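Local coordinates for putative enoyl-CoA hydratase (Streptomyces avermitilis, PDB 3GKB), which is a putative enoyl-CoA hydratase of the crotonase superfamily that probably acts on CoA thioesters, although its own reaction is not established, at residues 8-13 with 39-43; 19-25 with 55-61; 64-69 with 112-118; 98-103 with 124-128. The contacts are given in a common frame with arbitrary orientation. Residues are numbered along the deposited sequence.

Contact 1. Residues 8-13 with 39-43; sequences YSTLRV and ELRTV
V43, L11 and V13 form the apolar centre of this strand-on-helix contact. V43 CG2 lies over the face of the Y8 ring, 3.5 Å from the centroid, a CH-pi contact; V43 CG2 also meets L11 CD1 at 3.9 Å, while V43 CG1 touches V13 CG2 at 3.5 Å. L11, with both chi angles near p (61° and 87°), carries its CD2 to 4.1 Å from L40 CD2. The backbone of 11-13 is extended, R12 turning away from the helix between the inward-pointing L11 and V13; 39-43 is regular helix, with V43 N bonded to E39 O at 2.9 Å. Strand and helix axes run almost parallel, 10° apart, with a closest approach of 10.2 Å, and the nearest CA pairs are Y8-E39 (6.7 Å) and V13-V43 (8.0 Å). Farther out, Y8 (chi1 m) places OH 3.9 Å from T42 CG2. At the polar edge E39, with chi1 m and chi2 t, stretches across to the turn before the strand. E39 OE2 accepts S9 N and S9 OG, both at 2.8 Å, and E39 OE1 accepts T10 N at 2.9 Å and T10 OG1 at 2.6 Å. The arrangement is characteristic of alpha/beta packing in the crotonase fold: helix 34-48, the connection of a beta-alpha-beta unit, lies against strand 11-16, at one edge of the main sheet within this chain.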
loop_
_atom_site.group_PDB
_atom_site.type_symbol
_atom_site.label_atom_id
_atom_site.label_comp_id
_atom_site.label_asym_id
_atom_site.label_seq_id
_atom_site.Cartn_x
_atom_site.Cartn_y
_atom_site.Cartn_z
ATOM N N TYR B 8 23.478 -4.126 -31.002
ATOM C CA TYR B 8 23.404 -3.062 -29.973
ATOM C C TYR B 8 24.642 -3.074 -29.097
ATOM O O TYR B 8 25.163 -4.129 -28.758
ATOM C CB TYR B 8 22.159 -3.233 -29.118
ATOM C CG TYR B 8 20.877 -3.270 -29.891
ATOM C CD1 TYR B 8 20.367 -2.125 -30.470
ATOM C CD2 TYR B 8 20.144 -4.452 -30.012
ATOM C CE1 TYR B 8 19.170 -2.143 -31.170
ATOM C CE2 TYR B 8 18.943 -4.483 -30.719
ATOM C CZ TYR B 8 18.466 -3.330 -31.291
ATOM O OH TYR B 8 17.274 -3.346 -31.977
ATOM N N SER B 9 25.100 -1.894 -28.702
ATOM C CA SER B 9 26.361 -1.772 -27.996
ATOM C C SER B 9 26.204 -1.850 -26.490
ATOM O O SER B 9 27.194 -2.045 -25.806
ATOM C CB SER B 9 27.029 -0.451 -28.368
ATOM O OG SER B 9 26.143 0.621 -28.082
ATOM N N THR B 10 24.981 -1.668 -25.974
ATOM C CA THR B 10 24.755 -1.601 -24.517
ATOM C C THR B 10 23.819 -2.693 -23.976
ATOM O O THR B 10 23.565 -2.767 -22.753
ATOM C CB THR B 10 24.151 -0.260 -24.097
ATOM O OG1 THR B 10 22.825 -0.138 -24.637
ATOM C CG2 THR B 10 25.026 0.927 -24.538
ATOM N N LEU B 11 23.295 -3.511 -24.889
ATOM C CA LEU B 11 22.366 -4.569 -24.540
ATOM C C LEU B 11 22.336 -5.621 -25.648
ATOM O O LEU B 11 22.839 -5.386 -26.765
ATOM C CB LEU B 11 20.966 -3.989 -24.277
ATOM C CG LEU B 11 20.249 -3.259 -25.417
ATOM C CD1 LEU B 11 19.482 -4.278 -26.235
ATOM C CD2 LEU B 11 19.293 -2.153 -24.915
ATOM N N ARG B 12 21.773 -6.778 -25.311
ATOM C CA ARG B 12 21.486 -7.852 -26.268
ATOM C C ARG B 12 20.051 -8.307 -26.094
ATOM O O ARG B 12 19.536 -8.320 -24.976
ATOM C CB ARG B 12 22.385 -9.048 -25.992
ATOM C CG ARG B 12 23.811 -8.797 -26.350
ATOM C CD ARG B 12 24.643 -10.062 -26.137
ATOM N NE ARG B 12 24.769 -10.448 -24.730
ATOM C CZ ARG B 12 25.507 -9.792 -23.835
ATOM N NH1 ARG B 12 26.167 -8.684 -24.170
ATOM N NH2 ARG B 12 25.581 -10.238 -22.600
ATOM N N VAL B 13 19.414 -8.683 -27.199
ATOM C CA VAL B 13 18.074 -9.195 -27.164
ATOM C C VAL B 13 17.976 -10.539 -27.866
ATOM O O VAL B 13 18.604 -10.756 -28.909
ATOM C CB VAL B 13 17.067 -8.235 -27.822
ATOM C CG1 VAL B 13 15.653 -8.743 -27.594
ATOM C CG2 VAL B 13 17.218 -6.854 -27.281
ATOM N N GLU B 39 19.039 2.938 -27.610
ATOM C CA GLU B 39 18.938 1.522 -27.958
ATOM C C GLU B 39 17.716 0.882 -27.282
ATOM O O GLU B 39 17.046 0.052 -27.891
ATOM C CB GLU B 39 20.226 0.750 -27.626
ATOM C CG GLU B 39 21.406 1.121 -28.518
ATOM C CD GLU B 39 22.649 0.301 -28.261
ATOM O OE1 GLU B 39 22.760 -0.374 -27.211
ATOM O OE2 GLU B 39 23.556 0.353 -29.125
ATOM N N LEU B 40 17.441 1.262 -26.033
ATOM C CA LEU B 40 16.229 0.813 -25.349
ATOM C C LEU B 40 14.967 1.225 -26.121
ATOM O O LEU B 40 14.030 0.425 -26.297
ATOM C CB LEU B 40 16.161 1.385 -23.920
ATOM C CG LEU B 40 17.001 0.668 -22.886
ATOM C CD1 LEU B 40 17.177 1.558 -21.656
ATOM C CD2 LEU B 40 16.337 -0.695 -22.504
ATOM N N ARG B 41 14.924 2.467 -26.583
ATOM C CA ARG B 41 13.783 2.926 -27.360
ATOM C C ARG B 41 13.610 2.096 -28.624
ATOM O O ARG B 41 12.502 1.644 -28.940
ATOM C CB ARG B 41 13.934 4.403 -27.725
ATOM C CG ARG B 41 12.641 4.980 -28.284
ATOM C CD ARG B 41 12.643 6.504 -28.311
ATOM N NE ARG B 41 13.397 6.944 -29.488
ATOM C CZ ARG B 41 14.537 7.645 -29.485
ATOM N NH1 ARG B 41 15.115 8.028 -28.354
ATOM N NH2 ARG B 41 15.116 7.975 -30.636
ATOM N N THR B 42 14.706 1.892 -29.349
ATOM C CA THR B 42 14.667 1.085 -30.579
ATOM C C THR B 42 14.158 -0.330 -30.336
ATOM O O THR B 42 13.247 -0.801 -31.041
ATOM C CB THR B 42 16.054 1.033 -31.269
ATOM O OG1 THR B 42 16.487 2.367 -31.549
ATOM C CG2 THR B 42 15.978 0.244 -32.572
ATOM N N VAL B 43 14.722 -1.001 -29.334
ATOM C CA VAL B 43 14.357 -2.382 -29.078
ATOM C C VAL B 43 12.914 -2.500 -28.590
ATOM O O VAL B 43 12.173 -3.339 -29.098
ATOM C CB VAL B 43 15.307 -3.069 -28.094
ATOM C CG1 VAL B 43 14.763 -4.456 -27.719
ATOM C CG2 VAL B 43 16.653 -3.221 -28.713
#

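Contact 2. Residues 19-25 with 55-61; sequences VARIILD and VIVFSSA
A beta-alpha-beta crossover brings strands 19-24 and 55-60 side by side in the main sheet of the crotonase fold, with helix 34-48 as the connection. Both are extended and parallel, their axes 4.5 Å apart at -25°; V19 pairs with V55, and the register runs unbroken to L24 with S60. I22, A61 and L24 bury the most surface. I22, in the m,t rotamer, brings CD1 against both I56 CG2 (3.6 Å) and F58 CE1 (3.7 Å) on the face that helix 34-48 packs against. Its backbone binds both ways: I22 N to V57 O at 2.8 Å, and S59 N to I22 O at 3.0 Å. The ladder starts with A20 N to V55 O (2.8 Å) and V57 N to A20 O (2.9 Å). L24 closes it, its N donating to S59 O at 2.8 Å and its O accepting A61 N at 2.8 Å. Just past the last bridge, A61 CB sits 3.7 Å from I23 CG2 and 3.6 Å from D25 CG.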
loop_
_atom_site.group_PDB
_atom_site.type_symbol
_atom_site.label_atom_id
_atom_site.label_comp_id
_atom_site.label_asym_id
_atom_site.label_seq_id
_atom_site.Cartn_x
_atom_site.Cartn_y
_atom_site.Cartn_z
ATOM N N VAL B 19 8.819 -15.219 -25.391
ATOM C CA VAL B 19 9.506 -14.406 -24.355
ATOM C C VAL B 19 10.740 -13.750 -24.967
ATOM O O VAL B 19 11.593 -14.448 -25.502
ATOM C CB VAL B 19 9.920 -15.248 -23.141
ATOM C CG1 VAL B 19 10.666 -14.372 -22.098
ATOM C CG2 VAL B 19 8.717 -15.974 -22.488
ATOM N N ALA B 20 10.831 -12.417 -24.920
ATOM C CA ALA B 20 12.094 -11.736 -25.244
ATOM C C ALA B 20 12.896 -11.474 -23.987
ATOM O O ALA B 20 12.339 -11.093 -22.977
ATOM C CB ALA B 20 11.842 -10.450 -25.989
ATOM N N ARG B 21 14.202 -11.717 -24.036
ATOM C CA ARG B 21 15.101 -11.439 -22.917
ATOM C C ARG B 21 16.002 -10.296 -23.352
ATOM O O ARG B 21 16.658 -10.374 -24.406
ATOM C CB ARG B 21 15.932 -12.671 -22.550
ATOM C CG ARG B 21 15.155 -13.690 -21.742
ATOM C CD ARG B 21 16.045 -14.834 -21.345
ATOM N NE ARG B 21 16.390 -15.672 -22.490
ATOM C CZ ARG B 21 17.414 -16.532 -22.533
ATOM N NH1 ARG B 21 18.238 -16.684 -21.497
ATOM N NH2 ARG B 21 17.625 -17.242 -23.636
ATOM N N ILE B 22 15.992 -9.216 -22.575
ATOM C CA ILE B 22 16.844 -8.075 -22.844
ATOM C C ILE B 22 17.887 -8.070 -21.740
ATOM O O ILE B 22 17.553 -7.943 -20.574
ATOM C CB ILE B 22 16.026 -6.757 -22.890
ATOM C CG1 ILE B 22 14.992 -6.804 -24.038
ATOM C CG2 ILE B 22 16.942 -5.576 -23.044
ATOM C CD1 ILE B 22 14.074 -5.579 -24.097
ATOM N N ILE B 23 19.143 -8.253 -22.118
ATOM C CA ILE B 23 20.235 -8.340 -21.165
ATOM C C ILE B 23 21.043 -7.065 -21.292
ATOM O O ILE B 23 21.603 -6.769 -22.360
ATOM C CB ILE B 23 21.161 -9.560 -21.447
ATOM C CG1 ILE B 23 20.339 -10.865 -21.449
ATOM C CG2 ILE B 23 22.292 -9.603 -20.398
ATOM C CD1 ILE B 23 21.084 -12.093 -22.007
ATOM N N LEU B 24 21.117 -6.321 -20.192
ATOM C CA LEU B 24 21.769 -5.035 -20.138
ATOM C C LEU B 24 23.266 -5.246 -19.851
ATOM O O LEU B 24 23.621 -5.958 -18.915
ATOM C CB LEU B 24 21.100 -4.159 -19.067
ATOM C CG LEU B 24 19.582 -3.946 -19.260
ATOM C CD1 LEU B 24 18.879 -3.630 -17.936
ATOM C CD2 LEU B 24 19.337 -2.851 -20.242
ATOM N N ASP B 25 24.125 -4.680 -20.704
ATOM C CA ASP B 25 25.573 -4.968 -20.685
ATOM C C ASP B 25 26.355 -3.767 -21.216
ATOM O O ASP B 25 26.590 -3.629 -22.439
ATOM C CB ASP B 25 25.875 -6.239 -21.487
ATOM C CG ASP B 25 27.301 -6.779 -21.273
ATOM O OD1 ASP B 25 28.114 -6.146 -20.565
ATOM O OD2 ASP B 25 27.596 -7.894 -21.795
ATOM N N VAL B 55 5.957 -11.499 -23.654
ATOM C CA VAL B 55 6.587 -11.194 -22.362
ATOM C C VAL B 55 7.970 -10.696 -22.663
ATOM O O VAL B 55 8.635 -11.227 -23.579
ATOM C CB VAL B 55 6.656 -12.447 -21.430
ATOM C CG1 VAL B 55 7.392 -12.129 -20.122
ATOM C CG2 VAL B 55 5.220 -12.993 -21.159
ATOM N N ILE B 56 8.430 -9.699 -21.896
ATOM C CA ILE B 56 9.828 -9.222 -21.980
ATOM C C ILE B 56 10.447 -9.310 -20.578
ATOM O O ILE B 56 9.834 -8.865 -19.599
ATOM C CB ILE B 56 9.897 -7.751 -22.448
ATOM C CG1 ILE B 56 9.330 -7.617 -23.870
ATOM C CG2 ILE B 56 11.341 -7.221 -22.333
ATOM C CD1 ILE B 56 9.004 -6.170 -24.297
ATOM N N VAL B 57 11.621 -9.930 -20.473
ATOM C CA VAL B 57 12.330 -10.030 -19.199
ATOM C C VAL B 57 13.647 -9.258 -19.309
ATOM O O VAL B 57 14.474 -9.535 -20.190
ATOM C CB VAL B 57 12.672 -11.465 -18.790
ATOM C CG1 VAL B 57 13.373 -11.453 -17.389
ATOM C CG2 VAL B 57 11.429 -12.367 -18.741
ATOM N N PHE B 58 13.831 -8.299 -18.415
ATOM C CA PHE B 58 15.056 -7.522 -18.339
ATOM C C PHE B 58 15.956 -8.097 -17.271
ATOM O O PHE B 58 15.515 -8.328 -16.140
ATOM C CB PHE B 58 14.749 -6.078 -17.951
ATOM C CG PHE B 58 13.852 -5.347 -18.897
ATOM C CD1 PHE B 58 14.361 -4.686 -19.992
ATOM C CD2 PHE B 58 12.499 -5.275 -18.671
ATOM C CE1 PHE B 58 13.522 -3.963 -20.845
ATOM C CE2 PHE B 58 11.677 -4.577 -19.533
ATOM C CZ PHE B 58 12.209 -3.927 -20.627
ATOM N N SER B 59 17.219 -8.296 -17.627
ATOM C CA SER B 59 18.215 -8.760 -16.673
ATOM C C SER B 59 19.541 -8.062 -16.957
ATOM O O SER B 59 19.706 -7.360 -17.957
ATOM C CB SER B 59 18.353 -10.292 -16.721
ATOM O OG SER B 59 18.930 -10.716 -17.952
ATOM N N SER B 60 20.501 -8.228 -16.064
ATOM C CA SER B 60 21.813 -7.630 -16.283
ATOM C C SER B 60 22.934 -8.657 -16.503
ATOM O O SER B 60 22.948 -9.694 -15.854
ATOM C CB SER B 60 22.190 -6.786 -15.073
ATOM O OG SER B 60 23.475 -6.228 -15.252
ATOM N N ALA B 61 23.888 -8.322 -17.365
ATOM C CA ALA B 61 25.124 -9.102 -17.512
ATOM C C ALA B 61 26.198 -8.742 -16.463
ATOM O O ALA B 61 27.189 -9.474 -16.285
ATOM C CB ALA B 61 25.667 -8.937 -18.938
#

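Contact 3. Residues 64-69 with 112-118; sequences EFFLAH and KLAGKAR
F66 sits where the chain turns a corner, and its t rotamer brings CB to 3.4 Å from L113 CD1 and 4.2 Å from A117 CB. F65 takes the m rotamer instead, with F65 CE1 4.1 Å from R118 NH1, which lies at the ring edge. A short parallel pairing of F65 with K116 sets the register: K116 N donates to E64 O at 2.9 Å and F66 N to K116 O at 2.8 Å. At G115 a beta carbon would clash with E64 O. Beyond the corner R118 N makes only weak bonds to L67 O and A68 O. K116 (m,t,t,p) curls back, a water linking its NZ to E64 O; E64 OE2 lies a long 3.8 Å from K116 NZ. R118 (m,t,t) reaches A68 O through a second water. In crotonases the stretches just beyond these segments usually furnish the oxyanion-hole amides. The chemistry implies a junction held by a few backbone bonds together with the packing of F66, with E64 and R118 salt-bridged to R268 and E271 near the C terminus.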
loop_
_atom_site.group_PDB
_atom_site.type_symbol
_atom_site.label_atom_id
_atom_site.label_comp_id
_atom_site.label_asym_id
_atom_site.label_seq_id
_atom_site.Cartn_x
_atom_site.Cartn_y
_atom_site.Cartn_z
ATOM N N GLU B 64 27.434 -7.126 -10.399
ATOM C CA GLU B 64 27.119 -6.333 -9.204
ATOM C C GLU B 64 25.995 -5.307 -9.406
ATOM O O GLU B 64 25.264 -4.975 -8.439
ATOM C CB GLU B 64 28.379 -5.613 -8.731
ATOM C CG GLU B 64 28.130 -4.842 -7.460
ATOM C CD GLU B 64 29.391 -4.508 -6.679
ATOM O OE1 GLU B 64 30.504 -4.793 -7.182
ATOM O OE2 GLU B 64 29.217 -3.961 -5.557
ATOM N N PHE B 65 25.874 -4.799 -10.635
ATOM C CA PHE B 65 24.914 -3.713 -10.972
ATOM C C PHE B 65 23.893 -4.140 -12.021
ATOM O O PHE B 65 24.237 -4.724 -13.038
ATOM C CB PHE B 65 25.672 -2.477 -11.454
ATOM C CG PHE B 65 26.696 -2.033 -10.476
ATOM C CD1 PHE B 65 26.308 -1.382 -9.303
ATOM C CD2 PHE B 65 28.013 -2.363 -10.651
ATOM C CE1 PHE B 65 27.244 -1.039 -8.358
ATOM C CE2 PHE B 65 28.948 -2.043 -9.697
ATOM C CZ PHE B 65 28.570 -1.388 -8.558
ATOM N N PHE B 66 22.622 -3.858 -11.747
ATOM C CA PHE B 66 21.569 -3.998 -12.751
ATOM C C PHE B 66 21.686 -2.817 -13.704
ATOM O O PHE B 66 22.002 -2.993 -14.893
ATOM C CB PHE B 66 20.198 -4.058 -12.072
ATOM C CG PHE B 66 19.055 -4.134 -13.021
ATOM C CD1 PHE B 66 18.663 -5.354 -13.572
ATOM C CD2 PHE B 66 18.380 -2.986 -13.408
ATOM C CE1 PHE B 66 17.614 -5.405 -14.454
ATOM C CE2 PHE B 66 17.329 -3.048 -14.313
ATOM C CZ PHE B 66 16.957 -4.253 -14.833
ATOM N N LEU B 67 21.491 -1.608 -13.153
ATOM C CA LEU B 67 21.740 -0.334 -13.837
ATOM C C LEU B 67 22.203 0.649 -12.775
ATOM O O LEU B 67 21.503 0.882 -11.830
ATOM C CB LEU B 67 20.505 0.214 -14.524
ATOM C CG LEU B 67 20.035 -0.491 -15.804
ATOM C CD1 LEU B 67 18.628 0.066 -16.221
ATOM C CD2 LEU B 67 21.083 -0.386 -16.951
ATOM N N ALA B 68 23.409 1.161 -12.921
ATOM C CA ALA B 68 24.044 1.941 -11.860
ATOM C C ALA B 68 23.254 3.195 -11.518
ATOM O O ALA B 68 23.005 3.470 -10.354
ATOM C CB ALA B 68 25.442 2.312 -12.265
ATOM N N HIS B 69 22.890 3.933 -12.568
ATOM C CA HIS B 69 22.253 5.257 -12.558
ATOM C C HIS B 69 22.530 5.882 -13.928
ATOM O O HIS B 69 23.222 5.288 -14.744
ATOM C CB HIS B 69 22.746 6.173 -11.407
ATOM C CG HIS B 69 24.231 6.335 -11.351
ATOM N ND1 HIS B 69 24.929 7.106 -12.259
ATOM C CD2 HIS B 69 25.158 5.783 -10.529
ATOM C CE1 HIS B 69 26.220 7.047 -11.977
ATOM N NE2 HIS B 69 26.390 6.230 -10.948
ATOM N N LYS B 112 14.207 -8.865 -13.546
ATOM C CA LYS B 112 14.941 -9.765 -12.669
ATOM C C LYS B 112 16.133 -9.003 -12.085
ATOM O O LYS B 112 17.122 -8.749 -12.806
ATOM C CB LYS B 112 15.437 -10.971 -13.450
ATOM C CG LYS B 112 16.257 -11.930 -12.606
ATOM C CD LYS B 112 16.498 -13.254 -13.336
ATOM C CE LYS B 112 17.447 -13.107 -14.487
ATOM N NZ LYS B 112 17.807 -14.432 -15.118
ATOM N N LEU B 113 16.044 -8.670 -10.799
ATOM C CA LEU B 113 17.018 -7.818 -10.122
ATOM C C LEU B 113 17.878 -8.640 -9.173
ATOM O O LEU B 113 17.427 -9.050 -8.101
ATOM C CB LEU B 113 16.312 -6.692 -9.353
ATOM C CG LEU B 113 17.235 -5.717 -8.594
ATOM C CD1 LEU B 113 18.072 -4.901 -9.623
ATOM C CD2 LEU B 113 16.474 -4.800 -7.663
ATOM N N ALA B 114 19.136 -8.823 -9.559
ATOM C CA ALA B 114 20.084 -9.563 -8.753
ATOM C C ALA B 114 21.052 -8.652 -8.019
ATOM O O ALA B 114 21.456 -8.991 -6.899
ATOM C CB ALA B 114 20.840 -10.590 -9.608
ATOM N N GLY B 115 21.357 -7.491 -8.584
ATOM C CA GLY B 115 22.329 -6.580 -8.019
ATOM C C GLY B 115 21.742 -5.214 -7.678
ATOM O O GLY B 115 20.551 -5.095 -7.325
ATOM N N LYS B 116 22.596 -4.199 -7.765
ATOM C CA LYS B 116 22.239 -2.842 -7.377
ATOM C C LYS B 116 21.707 -2.012 -8.545
ATOM O O LYS B 116 22.280 -2.017 -9.651
ATOM C CB LYS B 116 23.442 -2.119 -6.756
ATOM C CG LYS B 116 23.920 -2.722 -5.451
ATOM C CD LYS B 116 25.333 -2.283 -5.166
ATOM C CE LYS B 116 25.839 -2.742 -3.813
ATOM N NZ LYS B 116 25.938 -4.212 -3.753
ATOM N N ALA B 117 20.625 -1.283 -8.257
ATOM C CA ALA B 117 20.035 -0.332 -9.191
ATOM C C ALA B 117 19.776 0.956 -8.436
ATOM O O ALA B 117 19.118 0.947 -7.406
ATOM C CB ALA B 117 18.719 -0.885 -9.780
ATOM N N ARG B 118 20.341 2.054 -8.923
ATOM C CA ARG B 118 20.178 3.335 -8.288
ATOM C C ARG B 118 19.749 4.411 -9.286
ATOM O O ARG B 118 19.956 4.288 -10.512
ATOM C CB ARG B 118 21.436 3.788 -7.568
ATOM C CG ARG B 118 21.897 2.890 -6.441
ATOM C CD ARG B 118 23.112 3.502 -5.826
ATOM N NE ARG B 118 23.706 2.808 -4.683
ATOM C CZ ARG B 118 24.739 1.961 -4.748
ATOM N NH1 ARG B 118 25.236 1.594 -5.910
ATOM N NH2 ARG B 118 25.279 1.476 -3.627
HETATM O O HOH W 1 25.483 -5.927 -5.844
HETATM O O HOH W 2 24.841 2.370 -8.535
#

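Contact 4. Residues 98-103 with 124-128; sequences VGELIR and FVAAA
I102 lays its CD1 squarely over the face of the F124 ring, 3.5 Å from the centroid and only 4° off the normal, a CH-pi contact made by the m,t rotamer of I102 meeting F124 with chi1 at t. V98 CG1 lies 4.0 Å from F124 CD1. Here helix 96-103 meets the end of helix 120-127, with G99 nearest A127 (CA to CA 5.3 Å) and I102 nearest A128 (5.9 Å). Small residues permit the approach: A127 CB rests 3.7 Å from G99 O, and I102 CG2 fits against A128 CA at 3.6 Å, where the chain leaves the helix. R103 contributes its aliphatic part, CG lying 3.5 Å from A127 O, while R103 NH1 meets E100 OE1 at 2.7 Å. Within the crotonase fold the contact joins two helices lining strand 108-113. No hydrogen bond crosses it; the chemistry implies cohesion by shape and apolar contact, while the E100-R103 salt bridge lies within helix 96-103 and both residues have further partners, Y158 and D227.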
loop_
_atom_site.group_PDB
_atom_site.type_symbol
_atom_site.label_atom_id
_atom_site.label_comp_id
_atom_site.label_asym_id
_atom_site.label_seq_id
_atom_site.Cartn_x
_atom_site.Cartn_y
_atom_site.Cartn_z
ATOM N N VAL B 98 12.135 6.999 -20.537
ATOM C CA VAL B 98 12.550 5.589 -20.376
ATOM C C VAL B 98 11.502 4.784 -19.599
ATOM O O VAL B 98 10.923 3.800 -20.100
ATOM C CB VAL B 98 13.913 5.479 -19.625
ATOM C CG1 VAL B 98 14.306 4.008 -19.408
ATOM C CG2 VAL B 98 14.983 6.297 -20.338
ATOM N N GLY B 99 11.231 5.209 -18.357
ATOM C CA GLY B 99 10.194 4.545 -17.565
ATOM C C GLY B 99 8.811 4.596 -18.215
ATOM O O GLY B 99 8.054 3.627 -18.176
ATOM N N GLU B 100 8.481 5.705 -18.854
ATOM C CA GLU B 100 7.185 5.809 -19.507
ATOM C C GLU B 100 7.049 4.859 -20.689
ATOM O O GLU B 100 5.981 4.304 -20.908
ATOM C CB GLU B 100 6.866 7.268 -19.873
ATOM C CG GLU B 100 6.619 8.123 -18.614
ATOM C CD GLU B 100 5.519 7.551 -17.736
ATOM O OE1 GLU B 100 4.313 7.664 -18.080
ATOM O OE2 GLU B 100 5.873 6.952 -16.697
ATOM N N LEU B 101 8.135 4.617 -21.431
ATOM C CA LEU B 101 8.091 3.596 -22.509
ATOM C C LEU B 101 7.808 2.204 -21.906
ATOM O O LEU B 101 6.919 1.483 -22.346
ATOM C CB LEU B 101 9.406 3.608 -23.264
ATOM C CG LEU B 101 9.525 2.756 -24.530
ATOM C CD1 LEU B 101 8.523 3.200 -25.574
ATOM C CD2 LEU B 101 10.964 2.890 -24.997
ATOM N N ILE B 102 8.532 1.859 -20.848
ATOM C CA ILE B 102 8.327 0.574 -20.150
ATOM C C ILE B 102 6.882 0.442 -19.619
ATOM O O ILE B 102 6.219 -0.604 -19.788
ATOM C CB ILE B 102 9.350 0.402 -18.988
ATOM C CG1 ILE B 102 10.776 0.272 -19.530
ATOM C CG2 ILE B 102 9.004 -0.827 -18.145
ATOM C CD1 ILE B 102 11.906 0.529 -18.508
ATOM N N ARG B 103 6.403 1.477 -18.949
ATOM C CA ARG B 103 5.070 1.428 -18.321
ATOM C C ARG B 103 3.943 1.187 -19.342
ATOM O O ARG B 103 2.927 0.615 -18.997
ATOM C CB ARG B 103 4.734 2.742 -17.610
ATOM C CG ARG B 103 5.372 2.929 -16.240
ATOM C CD ARG B 103 4.463 3.710 -15.286
ATOM N NE ARG B 103 3.993 4.960 -15.855
ATOM C CZ ARG B 103 2.732 5.397 -15.891
ATOM N NH1 ARG B 103 2.466 6.577 -16.456
ATOM N NH2 ARG B 103 1.739 4.713 -15.344
ATOM N N PHE B 124 13.760 2.471 -13.538
ATOM C CA PHE B 124 13.590 1.419 -14.557
ATOM C C PHE B 124 12.969 0.191 -13.908
ATOM O O PHE B 124 11.917 -0.321 -14.359
ATOM C CB PHE B 124 14.985 1.127 -15.155
ATOM C CG PHE B 124 14.999 0.219 -16.338
ATOM C CD1 PHE B 124 15.500 0.682 -17.552
ATOM C CD2 PHE B 124 14.609 -1.107 -16.250
ATOM C CE1 PHE B 124 15.556 -0.118 -18.649
ATOM C CE2 PHE B 124 14.675 -1.932 -17.399
ATOM C CZ PHE B 124 15.144 -1.422 -18.574
ATOM N N VAL B 125 13.542 -0.219 -12.767
ATOM C CA VAL B 125 13.015 -1.369 -12.023
ATOM C C VAL B 125 11.552 -1.156 -11.646
ATOM O O VAL B 125 10.736 -2.072 -11.837
ATOM C CB VAL B 125 13.865 -1.698 -10.768
ATOM C CG1 VAL B 125 13.177 -2.801 -9.887
ATOM C CG2 VAL B 125 15.304 -2.114 -11.177
ATOM N N ALA B 126 11.211 0.027 -11.117
ATOM C CA ALA B 126 9.851 0.275 -10.583
ATOM C C ALA B 126 8.805 0.430 -11.688
ATOM O O ALA B 126 7.622 0.248 -11.453
ATOM C CB ALA B 126 9.851 1.519 -9.698
ATOM N N ALA B 127 9.254 0.727 -12.902
ATOM C CA ALA B 127 8.354 1.034 -14.036
ATOM C C ALA B 127 7.787 -0.236 -14.698
ATOM O O ALA B 127 6.713 -0.205 -15.312
ATOM C CB ALA B 127 9.095 1.846 -15.087
ATOM N N ALA B 128 8.507 -1.345 -14.562
ATOM C CA ALA B 128 8.085 -2.611 -15.166
ATOM C C ALA B 128 6.798 -3.126 -14.513
ATOM O O ALA B 128 6.487 -2.792 -13.363
ATOM C CB ALA B 128 9.184 -3.645 -15.067
#

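Followed from the N terminus, the chain illustrates how interlocked loops build an alpha/beta core. Contact 1 closes the first loop, from the edge strand to helix 34-48; contact 2 opens inside it and closes beyond it, at strand 55-60, so the two cross. They touch directly, R12 NH1 meeting D25 OD2 at 2.9 Å. Only then does contact 3 open, and contact 4 starts within its loop and closes after it, a second crossing pair. Neighbouring strands 55-60 and 108-113 join the pairs, with F58 O 3.0 Å from K112 N. F124 of contact 4 then draws the rest together, touching L40, F58 and L67, so helix layer, main sheet and loop 64-69 share one interior.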